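Local structure of surface layer protein (Geobacillus stearothermophilus, 4UJ7) at residues Asn52-Val65 with Val77-Ile91. The protein probably self-assembles with identical subunits into the crystalline surface layer of the bacterial cell, this piece comprising domains 5 and 6, the second of which binds calcium ions. Numbering follows the deposited sequence.
Sequences NVTSDKTETATVSV and VTVNGVAEGSTTITI
In the first bacterial Ig-like (BIG2) domain of this piece, two loop-linked strand pairs, 52-55 with 85-91 and 61-65 with 77-81, close one edge of a beta-sandwich. Both pairs run antiparallel, Thr-54 bonding Thr-90 through both backbone groups, and Thr-62 and Ser-64 doing the same with Asn-80 and Thr-78. Across the sandwich, CB of Val-63 rests on CD1 of Ile-89 at 3.8 Å, while within its own sheet its CG2, anti to the backbone N, presses on Val-77 CG1 at a tight 3.4 Å. Val-53 CG1 touches both Ile-91 CG1 and, across to the other sheet, Val-77 CG2.

Where the chain changes sheets, Ser-55 OG gives its proton to Ala-61 O (2.7 Å) and accepts from Lys-57 N, an ST turn; chi1 of 171° swings the hydroxyl to the carbonyl side, within reach of both. With an alanine here, Ala-61 O is likely to lose this donor and the 55-57 turn its acceptor for Lys-57 N. Next door, in the conformer described (the side chain has a second), Asp-56 OD2 takes two hydroxyls: Thr-90 OG1 at its syn lone pair (2.9 Å) and Thr-88 OG1 on the anti side (2.6 Å), 24° out of the carboxylate plane. At the far end of the same connection Thr-60 O receives Val-82 N and Ala-83 N of the 81-85 turn from one face of its carbonyl plane.

Thr-90 OG1 also bonds Lys-99 on strand 96-105, which flanks 85-93 in its sheet, and strand 32-41 flanks 74-81 in the other; strands 52-55 and 61-65 are the outermost on this side.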
loop_
_atom_site.group_PDB
_atom_site.type_symbol
_atom_site.label_atom_id
_atom_site.label_comp_id
_atom_site.label_asym_id
_atom_site.label_seq_id
_atom_site.Cartn_x
_atom_site.Cartn_y
_atom_site.Cartn_z
ATOM N N ASN A 52 -16.224 0.683 9.166
ATOM C CA ASN A 52 -16.819 1.621 8.231
ATOM C C ASN A 52 -15.892 2.764 7.966
ATOM O O ASN A 52 -15.187 3.232 8.870
ATOM C CB ASN A 52 -18.096 2.197 8.809
ATOM C CG ASN A 52 -19.211 1.236 8.726
ATOM O OD1 ASN A 52 -19.787 1.028 7.625
ATOM N ND2 ASN A 52 -19.512 0.596 9.849
ATOM N N VAL A 53 -15.868 3.209 6.722
ATOM C CA VAL A 53 -15.123 4.393 6.314
ATOM C C VAL A 53 -16.076 5.329 5.593
ATOM O O VAL A 53 -16.837 4.907 4.701
ATOM C CB VAL A 53 -13.879 4.091 5.420
ATOM C CG1 VAL A 53 -12.858 3.282 6.209
ATOM C CG2 VAL A 53 -14.275 3.400 4.109
ATOM N N THR A 54 -16.034 6.590 5.997
ATOM C CA THR A 54 -16.889 7.623 5.424
ATOM C C THR A 54 -16.114 8.918 5.268
ATOM O O THR A 54 -15.325 9.305 6.141
ATOM C CB THR A 54 -18.126 7.927 6.303
ATOM O OG1 THR A 54 -17.715 8.259 7.634
ATOM C CG2 THR A 54 -19.099 6.756 6.333
ATOM N N SER A 55 -16.332 9.580 4.141
ATOM C CA SER A 55 -15.803 10.914 3.909
ATOM C C SER A 55 -16.858 11.897 4.360
ATOM O O SER A 55 -18.043 11.737 4.051
ATOM C CB SER A 55 -15.518 11.141 2.436
ATOM O OG SER A 55 -15.215 12.503 2.221
ATOM N N ASP A 56 -16.425 12.938 5.040
ATOM C CA ASP A 56 -17.373 13.875 5.573
ATOM C C ASP A 56 -17.694 14.998 4.570
ATOM O O ASP A 56 -18.491 15.886 4.868
ATOM C CB ASP A 56 -16.910 14.307 6.966
ATOM C CG ASP A 56 -16.767 13.099 7.914
ATOM O OD1 ASP A 56 -17.799 12.478 8.250
ATOM O OD2 ASP A 56 -15.633 12.742 8.306
ATOM N N LYS A 57 -17.107 14.901 3.366
ATOM C CA LYS A 57 -17.413 15.759 2.212
ATOM C C LYS A 57 -17.060 15.036 0.888
ATOM O O LYS A 57 -15.939 15.158 0.358
ATOM C CB LYS A 57 -16.658 17.085 2.332
ATOM C CG LYS A 57 -17.519 18.332 2.232
ATOM C CD LYS A 57 -16.735 19.568 2.656
ATOM C CE LYS A 57 -17.651 20.698 3.113
ATOM N NZ LYS A 57 -18.283 20.412 4.436
ATOM N N THR A 58 -18.017 14.281 0.354
ATOM C CA THR A 58 -17.764 13.469 -0.842
ATOM C C THR A 58 -17.471 14.285 -2.109
ATOM O O THR A 58 -16.860 13.777 -3.050
ATOM C CB THR A 58 -18.885 12.441 -1.115
ATOM O OG1 THR A 58 -20.149 13.119 -1.170
ATOM C CG2 THR A 58 -18.932 11.369 -0.034
ATOM N N GLU A 59 -17.899 15.548 -2.139
ATOM C CA GLU A 59 -17.562 16.412 -3.270
ATOM C C GLU A 59 -16.065 16.747 -3.303
ATOM O O GLU A 59 -15.535 17.089 -4.359
ATOM C CB GLU A 59 -18.424 17.687 -3.309
ATOM C CG GLU A 59 -18.041 18.769 -2.310
ATOM C CD GLU A 59 -18.791 18.657 -0.996
ATOM O OE1 GLU A 59 -19.211 17.538 -0.629
ATOM O OE2 GLU A 59 -18.963 19.696 -0.323
ATOM N N THR A 60 -15.400 16.622 -2.147
ATOM C CA THR A 60 -13.957 16.854 -2.011
ATOM C C THR A 60 -13.160 15.562 -2.214
ATOM O O THR A 60 -12.233 15.533 -3.017
ATOM C CB THR A 60 -13.613 17.496 -0.651
ATOM O OG1 THR A 60 -14.294 18.757 -0.542
ATOM C CG2 THR A 60 -12.100 17.733 -0.520
ATOM N N ALA A 61 -13.543 14.509 -1.489
ATOM C CA ALA A 61 -12.862 13.211 -1.584
ATOM C C ALA A 61 -13.834 12.080 -1.309
ATOM O O ALA A 61 -14.708 12.205 -0.464
ATOM C CB ALA A 61 -11.701 13.121 -0.586
ATOM N N THR A 62 -13.656 10.969 -2.017
ATOM C CA THR A 62 -14.388 9.743 -1.698
ATOM C C THR A 62 -13.461 8.676 -1.133
ATOM O O THR A 62 -12.230 8.791 -1.240
ATOM C CB THR A 62 -15.143 9.168 -2.909
ATOM O OG1 THR A 62 -14.215 8.872 -3.947
ATOM C CG2 THR A 62 -16.169 10.172 -3.432
ATOM N N VAL A 63 -14.046 7.641 -0.541
ATOM C CA VAL A 63 -13.253 6.669 0.202
ATOM C C VAL A 63 -13.818 5.257 0.085
ATOM O O VAL A 63 -15.035 5.069 -0.067
ATOM C CB VAL A 63 -13.119 7.094 1.683
ATOM C CG1 VAL A 63 -14.452 6.983 2.419
ATOM C CG2 VAL A 63 -12.030 6.295 2.389
ATOM N N SER A 64 -12.930 4.264 0.126
ATOM C CA SER A 64 -13.346 2.876 0.149
ATOM C C SER A 64 -12.367 2.081 0.997
ATOM O O SER A 64 -11.303 2.591 1.365
ATOM C CB SER A 64 -13.414 2.311 -1.270
ATOM O OG SER A 64 -12.132 2.348 -1.878
ATOM N N VAL A 65 -12.742 0.861 1.352
ATOM C CA VAL A 65 -11.912 0.023 2.221
ATOM C C VAL A 65 -11.837 -1.400 1.694
ATOM O O VAL A 65 -12.830 -1.961 1.187
ATOM C CB VAL A 65 -12.393 0.081 3.701
ATOM C CG1 VAL A 65 -13.842 -0.373 3.867
ATOM C CG2 VAL A 65 -11.482 -0.722 4.622
ATOM N N VAL A 77 -7.250 1.423 3.253
ATOM C CA VAL A 77 -8.230 2.475 2.926
ATOM C C VAL A 77 -7.718 3.236 1.710
ATOM O O VAL A 77 -6.543 3.630 1.645
ATOM C CB VAL A 77 -8.441 3.440 4.117
ATOM C CG1 VAL A 77 -9.356 4.594 3.724
ATOM C CG2 VAL A 77 -8.969 2.698 5.334
ATOM N N THR A 78 -8.597 3.445 0.728
ATOM C CA THR A 78 -8.264 4.220 -0.479
ATOM C C THR A 78 -9.034 5.522 -0.499
ATOM O O THR A 78 -10.252 5.522 -0.316
ATOM C CB THR A 78 -8.586 3.413 -1.755
ATOM O OG1 THR A 78 -7.741 2.264 -1.777
ATOM C CG2 THR A 78 -8.341 4.252 -3.017
ATOM N N VAL A 79 -8.329 6.634 -0.708
ATOM C CA VAL A 79 -8.936 7.958 -0.789
ATOM C C VAL A 79 -8.774 8.515 -2.206
ATOM O O VAL A 79 -7.672 8.550 -2.751
ATOM C CB VAL A 79 -8.324 8.940 0.262
ATOM C CG1 VAL A 79 -8.911 10.347 0.126
ATOM C CG2 VAL A 79 -8.463 8.392 1.686
ATOM N N ASN A 80 -9.891 8.939 -2.810
ATOM C CA ASN A 80 -9.906 9.505 -4.154
ATOM C C ASN A 80 -10.093 11.011 -4.088
ATOM O O ASN A 80 -11.089 11.490 -3.531
ATOM C CB ASN A 80 -11.047 8.862 -4.960
ATOM C CG ASN A 80 -10.976 7.335 -4.957
ATOM O OD1 ASN A 80 -10.068 6.750 -5.551
ATOM N ND2 ASN A 80 -11.940 6.680 -4.292
ATOM N N GLY A 81 -9.121 11.756 -4.615
ATOM C CA GLY A 81 -9.199 13.223 -4.659
ATOM C C GLY A 81 -10.121 13.667 -5.782
ATOM O O GLY A 81 -9.816 13.469 -6.959
ATOM N N VAL A 82 -11.276 14.217 -5.406
ATOM C CA VAL A 82 -12.314 14.607 -6.383
ATOM C C VAL A 82 -12.249 16.098 -6.740
ATOM O O VAL A 82 -12.269 16.445 -7.924
ATOM C CB VAL A 82 -13.728 14.212 -5.883
ATOM C CG1 VAL A 82 -14.817 14.777 -6.796
ATOM C CG2 VAL A 82 -13.852 12.692 -5.780
ATOM N N ALA A 83 -12.179 16.959 -5.730
ATOM C CA ALA A 83 -12.044 18.414 -5.939
ATOM C C ALA A 83 -11.207 19.075 -4.849
ATOM O O ALA A 83 -11.191 18.623 -3.703
ATOM C CB ALA A 83 -13.419 19.070 -6.020
ATOM N N GLU A 84 -10.526 20.167 -5.197
ATOM C CA GLU A 84 -9.706 20.882 -4.222
ATOM C C GLU A 84 -10.508 21.257 -2.980
ATOM O O GLU A 84 -11.649 21.714 -3.075
ATOM C CB GLU A 84 -9.056 22.122 -4.845
ATOM C CG GLU A 84 -8.106 21.798 -5.986
ATOM C CD GLU A 84 -7.491 23.040 -6.606
ATOM O OE1 GLU A 84 -7.084 23.943 -5.844
ATOM O OE2 GLU A 84 -7.421 23.110 -7.852
ATOM N N GLY A 85 -9.906 21.042 -1.819
ATOM C CA GLY A 85 -10.549 21.282 -0.539
ATOM C C GLY A 85 -9.973 20.401 0.549
ATOM O O GLY A 85 -9.102 19.571 0.288
ATOM N N SER A 86 -10.452 20.605 1.769
ATOM C CA SER A 86 -10.073 19.790 2.909
ATOM C C SER A 86 -11.286 19.101 3.500
ATOM O O SER A 86 -12.398 19.644 3.472
ATOM C CB SER A 86 -9.396 20.649 3.977
ATOM O OG SER A 86 -8.163 21.146 3.496
ATOM N N THR A 87 -11.076 17.896 4.030
ATOM C CA THR A 87 -12.128 17.161 4.725
ATOM C C THR A 87 -11.523 16.124 5.674
ATOM O O THR A 87 -10.349 16.219 6.021
ATOM C CB THR A 87 -13.174 16.543 3.752
ATOM O OG1 THR A 87 -14.306 16.084 4.498
ATOM C CG2 THR A 87 -12.588 15.394 2.928
ATOM N N THR A 88 -12.325 15.165 6.125
ATOM C CA THR A 88 -11.845 14.112 7.015
ATOM C C THR A 88 -12.449 12.766 6.584
ATOM O O THR A 88 -13.578 12.737 6.056
ATOM C CB THR A 88 -12.148 14.419 8.510
ATOM O OG1 THR A 88 -13.541 14.287 8.775
ATOM C CG2 THR A 88 -11.732 15.854 8.889
ATOM N N ILE A 89 -11.682 11.689 6.732
ATOM C CA ILE A 89 -12.180 10.311 6.653
ATOM C C ILE A 89 -12.439 9.831 8.084
ATOM O O ILE A 89 -11.532 9.835 8.938
ATOM C CB ILE A 89 -11.187 9.297 5.996
ATOM C CG1 ILE A 89 -10.744 9.682 4.572
ATOM C CG2 ILE A 89 -11.773 7.876 5.991
ATOM C CD1 ILE A 89 -11.860 10.132 3.638
ATOM N N THR A 90 -13.670 9.419 8.354
ATOM C CA THR A 90 -14.002 8.836 9.642
ATOM C C THR A 90 -13.992 7.322 9.510
ATOM O O THR A 90 -14.692 6.750 8.662
ATOM C CB THR A 90 -15.370 9.339 10.172
ATOM O OG1 THR A 90 -15.327 10.763 10.335
ATOM C CG2 THR A 90 -15.718 8.675 11.501
ATOM N N ILE A 91 -13.179 6.659 10.327
ATOM C CA ILE A 91 -13.107 5.206 10.360
ATOM C C ILE A 91 -13.715 4.781 11.688
ATOM O O ILE A 91 -13.250 5.218 12.744
ATOM C CB ILE A 91 -11.634 4.759 10.245
ATOM C CG1 ILE A 91 -11.031 5.295 8.942
ATOM C CG2 ILE A 91 -11.538 3.267 10.331
ATOM C CD1 ILE A 91 -9.540 5.511 9.031
HETATM O O HOH W 1 -17.441 5.775 9.246
HETATM O O HOH W 2 -14.067 20.682 -2.704
#